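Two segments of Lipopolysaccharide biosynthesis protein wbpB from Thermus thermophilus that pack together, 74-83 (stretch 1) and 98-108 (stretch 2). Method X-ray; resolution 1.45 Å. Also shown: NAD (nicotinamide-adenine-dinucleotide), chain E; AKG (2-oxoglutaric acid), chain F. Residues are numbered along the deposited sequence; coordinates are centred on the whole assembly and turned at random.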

ATOM      1  N   ASP A  74     -23.697 -17.053   3.387  1.00 15.99           N
ATOM      2  CA  ASP A  74     -24.750 -17.045   2.339  1.00 18.73           C
ATOM      3  C   ASP A  74     -24.442 -16.073   1.194  1.00 19.20           C
ATOM      4  O   ASP A  74     -24.717 -16.380   0.022  1.00 16.84           O
ATOM      5  CB  ASP A  74     -26.059 -16.649   3.006  1.00 17.32           C
ATOM      6  CG  ASP A  74     -26.494 -17.671   4.043  1.00 22.13           C
ATOM      7  OD1 ASP A  74     -26.498 -18.880   3.719  1.00 25.80           O
ATOM      8  OD2 ASP A  74     -26.829 -17.237   5.167  1.00 24.03           O
ATOM      9  N   TYR A  75     -23.801 -14.943   1.518  1.00 16.18           N
ATOM     10  CA  TYR A  75     -23.617 -13.846   0.578  1.00 18.61           C
ATOM     11  C   TYR A  75     -22.235 -13.203   0.814  1.00 16.40           C
ATOM     12  O   TYR A  75     -21.811 -12.989   1.975  1.00 17.64           O
ATOM     13  CB  TYR A  75     -24.645 -12.751   0.834  1.00 18.04           C
ATOM     14  CG  TYR A  75     -25.867 -12.914  -0.043  1.00 18.44           C
ATOM     15  CD1 TYR A  75     -25.926 -12.309  -1.287  1.00 22.44           C
ATOM     16  CD2 TYR A  75     -26.893 -13.752   0.341  1.00 23.21           C
ATOM     17  CE1 TYR A  75     -27.026 -12.464  -2.116  1.00 22.93           C
ATOM     18  CE2 TYR A  75     -27.985 -13.933  -0.480  1.00 26.55           C
ATOM     19  CZ  TYR A  75     -28.039 -13.296  -1.693  1.00 24.97           C
ATOM     20  OH  TYR A  75     -29.125 -13.477  -2.526  1.00 32.54           O
ATOM     21  N   LEU A  76     -21.570 -12.928  -0.291  1.00 17.31           N
ATOM     22  CA  LEU A  76     -20.439 -11.986  -0.263  1.00 14.27           C
ATOM     23  C   LEU A  76     -20.981 -10.647  -0.763  1.00 16.45           C
ATOM     24  O   LEU A  76     -21.313 -10.561  -1.954  1.00 15.37           O
ATOM     25  CB  LEU A  76     -19.295 -12.518  -1.108  1.00 17.07           C
ATOM     26  CG  LEU A  76     -18.041 -11.637  -1.001  1.00 13.59           C
ATOM     27  CD1 LEU A  76     -17.497 -11.642   0.457  1.00 16.37           C
ATOM     28  CD2 LEU A  76     -17.042 -12.154  -1.951  1.00 17.73           C
ATOM     29  N   SER A  77     -21.019  -9.612   0.083  1.00 15.38           N
ATOM     30  CA  SER A  77     -21.249  -8.239  -0.375  1.00 14.36           C
ATOM     31  C   SER A  77     -19.932  -7.606  -0.804  1.00 16.53           C
ATOM     32  O   SER A  77     -18.912  -7.730  -0.126  1.00 15.82           O
ATOM     33  CB  SER A  77     -21.868  -7.387   0.714  1.00 15.62           C
ATOM     34  OG  SER A  77     -23.176  -7.800   1.104  1.00 20.01           O
ATOM     35  N   ILE A  78     -19.964  -6.880  -1.913  1.00 14.09           N
ATOM     36  CA  ILE A  78     -18.718  -6.483  -2.564  1.00 12.65           C
ATOM     37  C   ILE A  78     -18.748  -4.965  -2.772  1.00 13.14           C
ATOM     38  O   ILE A  78     -19.505  -4.436  -3.580  1.00 13.96           O
ATOM     39  CB  ILE A  78     -18.495  -7.225  -3.920  1.00 12.40           C
ATOM     40  CG1 ILE A  78     -18.265  -8.715  -3.613  1.00 14.31           C
ATOM     41  CG2 ILE A  78     -17.377  -6.667  -4.755  1.00 15.11           C
ATOM     42  CD1 ILE A  78     -18.404  -9.630  -4.873  1.00 16.54           C
ATOM     43  N   ALA A  79     -17.893  -4.282  -2.016  1.00 13.31           N
ATOM     44  CA  ALA A  79     -17.768  -2.801  -2.091  1.00 13.30           C
ATOM     45  C   ALA A  79     -16.330  -2.405  -2.410  1.00 13.38           C
ATOM     46  O   ALA A  79     -15.872  -1.323  -1.982  1.00 12.98           O
ATOM     47  CB  ALA A  79     -18.273  -2.179  -0.813  1.00 14.85           C
ATOM     48  N   SER A  80     -15.588  -3.237  -3.121  1.00 10.28           N
ATOM     49  CA  SER A  80     -14.232  -3.002  -3.599  1.00 11.94           C
ATOM     50  C   SER A  80     -14.225  -2.164  -4.887  1.00 11.79           C
ATOM     51  O   SER A  80     -15.317  -1.939  -5.460  1.00 12.19           O
ATOM     52  CB  SER A  80     -13.539  -4.351  -3.807  1.00 15.07           C
ATOM     53  OG  SER A  80     -14.355  -5.093  -4.739  1.00 13.76           O
ATOM     54  N   PRO A  81     -13.044  -1.711  -5.359  1.00 10.50           N
ATOM     55  CA  PRO A  81     -12.935  -1.023  -6.665  1.00 10.99           C
ATOM     56  C   PRO A  81     -13.469  -1.898  -7.807  1.00 12.01           C
ATOM     57  O   PRO A  81     -13.514  -3.142  -7.693  1.00 10.70           O
ATOM     58  CB  PRO A  81     -11.437  -0.797  -6.845  1.00 11.55           C
ATOM     59  CG  PRO A  81     -10.942  -0.642  -5.380  1.00 11.96           C
ATOM     60  CD  PRO A  81     -11.744  -1.696  -4.647  1.00 11.18           C
ATOM     61  N   ASN A  82     -13.983  -1.261  -8.847  1.00 10.05           N
ATOM     62  CA  ASN A  82     -14.823  -1.923  -9.831  1.00 11.23           C
ATOM     63  C   ASN A  82     -14.153  -3.103 -10.471  1.00 11.76           C
ATOM     64  O   ASN A  82     -14.877  -4.092 -10.743  1.00 13.36           O
ATOM     65  CB  ASN A  82     -15.259  -0.924 -10.916  1.00 11.17           C
ATOM     66  CG  ASN A  82     -16.014   0.266 -10.326  1.00  9.96           C
ATOM     67  OD1 ASN A  82     -16.492   0.244  -9.196  1.00 11.58           O
ATOM     68  ND2 ASN A  82     -16.161   1.306 -11.163  1.00 10.22           N
ATOM     69  N   HIS A  83     -12.868  -3.023 -10.780  1.00 11.56           N
ATOM     70  CA  HIS A  83     -12.207  -4.120 -11.488  1.00 11.87           C
ATOM     71  C   HIS A  83     -12.120  -5.365 -10.620  1.00 13.96           C
ATOM     72  O   HIS A  83     -11.908  -6.468 -11.174  1.00 15.45           O
ATOM     73  CB  HIS A  83     -10.824  -3.725 -11.948  1.00 13.15           C
ATOM     74  CG  HIS A  83      -9.853  -3.524 -10.830  1.00 13.78           C
ATOM     75  ND1 HIS A  83     -10.076  -2.661  -9.775  1.00 15.75           N
ATOM     76  CD2 HIS A  83      -8.633  -4.077 -10.623  1.00 15.66           C
ATOM     77  CE1 HIS A  83      -9.037  -2.707  -8.960  1.00 13.09           C
ATOM     78  NE2 HIS A  83      -8.135  -3.529  -9.470  1.00 15.40           N
ATOM     79  N   ASN A  98     -23.635 -16.683  -2.713  1.00 13.03           N
ATOM     80  CA  ASN A  98     -24.166 -15.742  -3.714  1.00 15.79           C
ATOM     81  C   ASN A  98     -23.332 -14.477  -3.546  1.00 17.18           C
ATOM     82  O   ASN A  98     -22.562 -14.340  -2.585  1.00 17.71           O
ATOM     83  CB  ASN A  98     -25.643 -15.430  -3.443  1.00 15.52           C
ATOM     84  CG  ASN A  98     -26.598 -16.573  -3.896  1.00 16.37           C
ATOM     85  OD1 ASN A  98     -26.267 -17.535  -4.553  1.00 17.13           O
ATOM     86  ND2 ASN A  98     -27.845 -16.354  -3.627  1.00 17.81           N
ATOM     87  N   ALA A  99     -23.484 -13.561  -4.498  1.00 15.44           N
ATOM     88  CA  ALA A  99     -22.768 -12.281  -4.477  1.00 13.94           C
ATOM     89  C   ALA A  99     -23.742 -11.152  -4.567  1.00 16.67           C
ATOM     90  O   ALA A  99     -24.730 -11.213  -5.345  1.00 16.43           O
ATOM     91  CB  ALA A  99     -21.782 -12.233  -5.616  1.00 14.83           C
ATOM     92  N   LEU A 100     -23.452 -10.078  -3.847  1.00 17.23           N
ATOM     93  CA  LEU A 100     -24.193  -8.858  -4.013  1.00 16.44           C
ATOM     94  C   LEU A 100     -23.158  -7.767  -4.182  1.00 16.60           C
ATOM     95  O   LEU A 100     -22.552  -7.313  -3.198  1.00 16.55           O
ATOM     96  CB  LEU A 100     -25.096  -8.507  -2.843  1.00 16.86           C
ATOM     97  CG  LEU A 100     -25.859  -7.162  -2.887  1.00 19.18           C
ATOM     98  CD1 LEU A 100     -26.491  -6.875  -4.280  1.00 19.81           C
ATOM     99  CD2 LEU A 100     -26.857  -6.948  -1.756  1.00 24.44           C
ATOM    100  N   SER A 101     -22.992  -7.344  -5.416  1.00 15.49           N
ATOM    101  CA  SER A 101     -21.908  -6.427  -5.737  1.00 13.77           C
ATOM    102  C   SER A 101     -22.417  -5.010  -5.956  1.00 14.08           C
ATOM    103  O   SER A 101     -23.481  -4.786  -6.520  1.00 15.69           O
ATOM    104  CB  SER A 101     -21.244  -6.874  -7.020  1.00 16.31           C
ATOM    105  OG  SER A 101     -20.148  -6.064  -7.384  1.00 15.95           O
ATOM    106  N   GLU A 102     -21.633  -4.047  -5.467  1.00 12.79           N
ATOM    107  CA  GLU A 102     -21.861  -2.665  -5.902  1.00 11.51           C
ATOM    108  C   GLU A 102     -21.878  -2.565  -7.413  1.00 11.28           C
ATOM    109  O   GLU A 102     -21.261  -3.358  -8.135  1.00 12.43           O
ATOM    110  CB  GLU A 102     -20.797  -1.736  -5.302  1.00 13.35           C
ATOM    111  CG  GLU A 102     -21.180  -1.217  -3.929  1.00 13.68           C
ATOM    112  CD  GLU A 102     -22.369  -0.274  -3.945  1.00 13.43           C
ATOM    113  OE1 GLU A 102     -22.769   0.131  -5.095  1.00 14.81           O
ATOM    114  OE2 GLU A 102     -22.882   0.117  -2.880  1.00 17.06           O
ATOM    115  N   LYS A 103     -22.466  -1.460  -7.887  1.00 12.20           N
ATOM    116  CA  LYS A 103     -22.350  -1.079  -9.298  1.00 11.19           C
ATOM    117  C   LYS A 103     -20.940  -0.586  -9.622  1.00 12.47           C
ATOM    118  O   LYS A 103     -20.194  -0.157  -8.721  1.00 13.13           O
ATOM    119  CB  LYS A 103     -23.425  -0.051  -9.702  1.00 14.43           C
ATOM    120  CG  LYS A 103     -23.665   1.116  -8.728  1.00 12.98           C
ATOM    121  CD  LYS A 103     -22.445   2.001  -8.365  1.00 13.36           C
ATOM    122  CE  LYS A 103     -21.844   2.741  -9.556  1.00 14.34           C
ATOM    123  NZ  LYS A 103     -20.673   3.541  -8.991  1.00 14.63           N
ATOM    124  N   PRO A 104     -20.531  -0.679 -10.879  1.00 12.63           N
ATOM    125  CA  PRO A 104     -21.131  -1.510 -11.957  1.00 11.72           C
ATOM    126  C   PRO A 104     -20.923  -2.959 -11.536  1.00 15.49           C
ATOM    127  O   PRO A 104     -19.891  -3.280 -10.952  1.00 14.53           O
ATOM    128  CB  PRO A 104     -20.262  -1.186 -13.184  1.00 14.71           C
ATOM    129  CG  PRO A 104     -18.878  -0.855 -12.561  1.00 15.38           C
ATOM    130  CD  PRO A 104     -19.243  -0.104 -11.295  1.00 13.86           C
ATOM    131  N   LEU A 105     -21.867  -3.851 -11.827  1.00 14.60           N
ATOM    132  CA  LEU A 105     -21.711  -5.252 -11.405  1.00 13.84           C
ATOM    133  C   LEU A 105     -20.357  -5.831 -11.817  1.00 15.26           C
ATOM    134  O   LEU A 105     -19.653  -6.436 -10.978  1.00 15.09           O
ATOM    135  CB  LEU A 105     -22.897  -6.068 -12.015  1.00 13.34           C
ATOM    136  CG  LEU A 105     -23.039  -7.541 -11.562  1.00 15.99           C
ATOM    137  CD1 LEU A 105     -22.937  -7.606 -10.053  1.00 22.88           C
ATOM    138  CD2 LEU A 105     -24.418  -8.058 -12.025  1.00 18.22           C
ATOM    139  N   VAL A 106     -19.973  -5.688 -13.083  1.00 12.03           N
ATOM    140  CA  VAL A 106     -18.642  -5.964 -13.579  1.00 11.85           C
ATOM    141  C   VAL A 106     -18.301  -4.929 -14.648  1.00 11.69           C
ATOM    142  O   VAL A 106     -19.164  -4.086 -14.966  1.00 13.87           O
ATOM    143  CB  VAL A 106     -18.454  -7.391 -14.155  1.00 12.05           C
ATOM    144  CG1 VAL A 106     -18.778  -8.465 -13.088  1.00 15.73           C
ATOM    145  CG2 VAL A 106     -19.400  -7.594 -15.405  1.00 14.80           C
ATOM    146  N   LEU A 107     -17.092  -4.969 -15.171  1.00 11.11           N
ATOM    147  CA  LEU A 107     -16.626  -3.974 -16.144  1.00 12.42           C
ATOM    148  C   LEU A 107     -16.968  -4.354 -17.573  1.00 13.43           C
ATOM    149  O   LEU A 107     -17.127  -3.494 -18.425  1.00 13.44           O
ATOM    150  CB  LEU A 107     -15.123  -3.678 -16.018  1.00 13.45           C
ATOM    151  CG  LEU A 107     -14.716  -2.924 -14.740  1.00 12.79           C
ATOM    152  CD1 LEU A 107     -13.180  -2.704 -14.811  1.00 14.73           C
ATOM    153  CD2 LEU A 107     -15.575  -1.633 -14.761  1.00 15.50           C
ATOM    154  N   TRP A 108     -17.029  -5.649 -17.897  1.00 14.73           N
ATOM    155  CA  TRP A 108     -17.091  -6.076 -19.313  1.00 14.68           C
ATOM    156  C   TRP A 108     -18.219  -7.072 -19.590  1.00 14.55           C
ATOM    157  O   TRP A 108     -18.475  -7.966 -18.809  1.00 14.49           O
ATOM    158  CB  TRP A 108     -15.766  -6.732 -19.706  1.00 14.28           C
ATOM    159  CG  TRP A 108     -14.601  -5.809 -19.591  1.00 14.81           C
ATOM    160  CD1 TRP A 108     -13.709  -5.716 -18.545  1.00 17.35           C
ATOM    161  CD2 TRP A 108     -14.203  -4.821 -20.547  1.00 16.21           C
ATOM    162  NE1 TRP A 108     -12.776  -4.738 -18.817  1.00 18.23           N
ATOM    163  CE2 TRP A 108     -13.058  -4.166 -20.029  1.00 15.97           C
ATOM    164  CE3 TRP A 108     -14.682  -4.427 -21.798  1.00 16.75           C
ATOM    165  CZ2 TRP A 108     -12.396  -3.155 -20.730  1.00 18.13           C
ATOM    166  CZ3 TRP A 108     -14.035  -3.385 -22.475  1.00 19.00           C
ATOM    167  CH2 TRP A 108     -12.902  -2.777 -21.948  1.00 21.86           C
TER
HETATM  168  PA  NAD E 311     -13.335   3.769  -1.766  1.00 11.84           P
HETATM  169  O1A NAD E 311     -13.794   4.718  -0.723  1.00 11.46           O
HETATM  170  O2A NAD E 311     -12.060   4.008  -2.589  1.00 12.36           O
HETATM  171  O5B NAD E 311     -13.234   2.426  -0.941  1.00 12.69           O
HETATM  172  C5B NAD E 311     -12.731   1.333  -1.658  1.00 15.17           C
HETATM  173  C4B NAD E 311     -12.273   0.262  -0.638  1.00 12.36           C
HETATM  174  O4B NAD E 311     -11.916  -0.973  -1.312  1.00 11.61           O
HETATM  175  C3B NAD E 311     -10.963   0.754   0.037  1.00 10.34           C
HETATM  176  O3B NAD E 311     -11.086   0.770   1.474  1.00 12.53           O
HETATM  177  C2B NAD E 311      -9.875  -0.204  -0.477  1.00 11.97           C
HETATM  178  O2B NAD E 311      -8.802  -0.450   0.444  1.00 13.43           O
HETATM  179  C1B NAD E 311     -10.762  -1.476  -0.626  1.00 11.39           C
HETATM  180  N9A NAD E 311     -10.090  -2.480  -1.491  1.00 11.89           N
HETATM  181  C8A NAD E 311      -9.099  -2.423  -2.422  1.00 11.69           C
HETATM  182  N7A NAD E 311      -8.814  -3.638  -2.886  1.00 13.80           N
HETATM  183  C5A NAD E 311      -9.576  -4.536  -2.180  1.00 10.43           C
HETATM  184  C6A NAD E 311      -9.720  -5.975  -2.177  1.00 10.47           C
HETATM  185  N6A NAD E 311      -8.932  -6.748  -2.988  1.00 14.66           N
HETATM  186  N1A NAD E 311     -10.639  -6.402  -1.319  1.00 11.88           N
HETATM  187  C2A NAD E 311     -11.431  -5.732  -0.494  1.00 11.41           C
HETATM  188  N3A NAD E 311     -11.294  -4.381  -0.459  1.00 13.38           N
HETATM  189  C4A NAD E 311     -10.416  -3.830  -1.304  1.00 12.47           C
HETATM  190  O3  NAD E 311     -14.523   3.558  -2.817  1.00 10.71           O
HETATM  191  PN  NAD E 311     -16.077   3.569  -2.653  1.00 12.08           P
HETATM  192  O1N NAD E 311     -16.603   4.938  -3.082  1.00 12.81           O
HETATM  193  O2N NAD E 311     -16.465   3.029  -1.305  1.00 13.82           O
HETATM  194  O5D NAD E 311     -16.566   2.638  -3.856  1.00 10.75           O
HETATM  195  C5D NAD E 311     -16.610   1.273  -3.521  1.00 11.51           C
HETATM  196  C4D NAD E 311     -17.536   0.615  -4.560  1.00 10.98           C
HETATM  197  O4D NAD E 311     -18.858   1.116  -4.263  1.00 12.18           O
HETATM  198  C3D NAD E 311     -17.235   0.927  -6.033  1.00 12.28           C
HETATM  199  O3D NAD E 311     -17.673  -0.247  -6.790  1.00 12.88           O
HETATM  200  C2D NAD E 311     -18.237   2.058  -6.313  1.00 12.04           C
HETATM  201  O2D NAD E 311     -18.640   2.100  -7.674  1.00 13.63           O
HETATM  202  C1D NAD E 311     -19.437   1.784  -5.399  1.00 13.46           C
HETATM  203  N1N NAD E 311     -20.172   2.993  -5.029  1.00 12.41           N
HETATM  204  C2N NAD E 311     -21.482   3.014  -5.146  1.00 13.84           C
HETATM  205  C3N NAD E 311     -22.283   4.087  -4.813  1.00 15.37           C
HETATM  206  C7N NAD E 311     -23.725   3.946  -5.085  1.00 18.35           C
HETATM  207  O7N NAD E 311     -24.277   2.827  -5.162  1.00 19.80           O
HETATM  208  N7N NAD E 311     -24.390   5.095  -5.101  1.00 18.69           N
HETATM  209  C4N NAD E 311     -21.645   5.220  -4.291  1.00 18.08           C
HETATM  210  C5N NAD E 311     -20.266   5.136  -4.096  1.00 16.09           C
HETATM  211  C6N NAD E 311     -19.521   4.013  -4.449  1.00 13.61           C
HETATM  212  C1  AKG F 312     -20.181   6.694  -7.060  1.00 18.98           C
HETATM  213  O1  AKG F 312     -19.624   7.727  -6.605  1.00 17.27           O
HETATM  214  O2  AKG F 312     -19.534   5.682  -7.352  1.00 17.74           O
HETATM  215  C2  AKG F 312     -21.618   6.568  -7.166  1.00 21.25           C
HETATM  216  O5  AKG F 312     -22.089   5.523  -7.609  1.00 16.24           O
HETATM  217  C3  AKG F 312     -22.519   7.708  -6.769  1.00 17.38           C
HETATM  218  C4  AKG F 312     -22.832   8.512  -8.029  1.00 18.14           C
HETATM  219  C5  AKG F 312     -23.587   9.798  -7.758  1.00 16.67           C
HETATM  220  O3  AKG F 312     -23.201  10.551  -6.844  1.00 17.36           O
HETATM  221  O4  AKG F 312     -24.574  10.076  -8.443  1.00 17.20           O

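Two parallel strands, 75-78 and 98-101, lie side by side, and the strongest links between them are main-chain hydrogen bonds. The ladder begins just before the first strand, where N98 N donates to D74 O at 3.0 Å. It then alternates in the manner of parallel strands: L76 N donates to N98 O at 2.9 Å, L100 N to L76 O at 2.9 Å, I78 N to L100 O at 2.9 Å, and E102 N to I78 O at 2.9 Å. L76 and I78 on one strand, and N98 and L100 on the other, thus use both their amide and their carbonyl across the gap. Between these rungs lie longer, weaker CA-H...O contacts, the shortest from S77 CA to L100 O at 3.2 Å. Because the backbone does this work, the ladder itself accepts varied side chains.

Those side chains alternate between the two faces of the sheet. Y75, S77, N98 and L100 share one face. Here N98 CB sits over the ring of Y75, 3.7 Å from its centroid, in a CH-pi contact, and the amide extends toward the hydroxyl, where N98 ND2 makes a weak hydrogen bond to Y75 OH, 3.3 Å long. Asparagine suits this partly exposed place because its short side chain offers both a methylene for the ring and an amide for the hydroxyl. Farther along, Y75 CD1 meets L100 CB at 4.2 Å, so the tyrosine has an apolar neighbour as well.

L76, I78, A99 and S101 occupy the other face. I78 CD1 reaches back to A99 CB at 4.3 Å, and its other branch places CG2 3.9 Å from S101 OG. The small alanine and serine leave room for this branched neighbour. S101 OG also donates to E102 O at 3.0 Å, which satisfies a buried hydroxyl.

Beyond the strands the contact passes to loops. N82 points toward the second stretch, with its CG 3.4 Å from P104 CD and its CB 3.9 Å from L107 CD2. The cis peptide bond before P104 helps shape the backbone here. L107, with chi1 m and chi2 t, spreads its methyls over the loop, CD1 lying 3.8 Å from H83 CB. N82 and K103 also meet through the cofactor: NAD O3D donates to N82 OD1 at 2.7 Å, while K103 NZ donates to NAD O2D and to AKG O5, both at 2.8 Å. In all, 671 Å² is buried between the stretches.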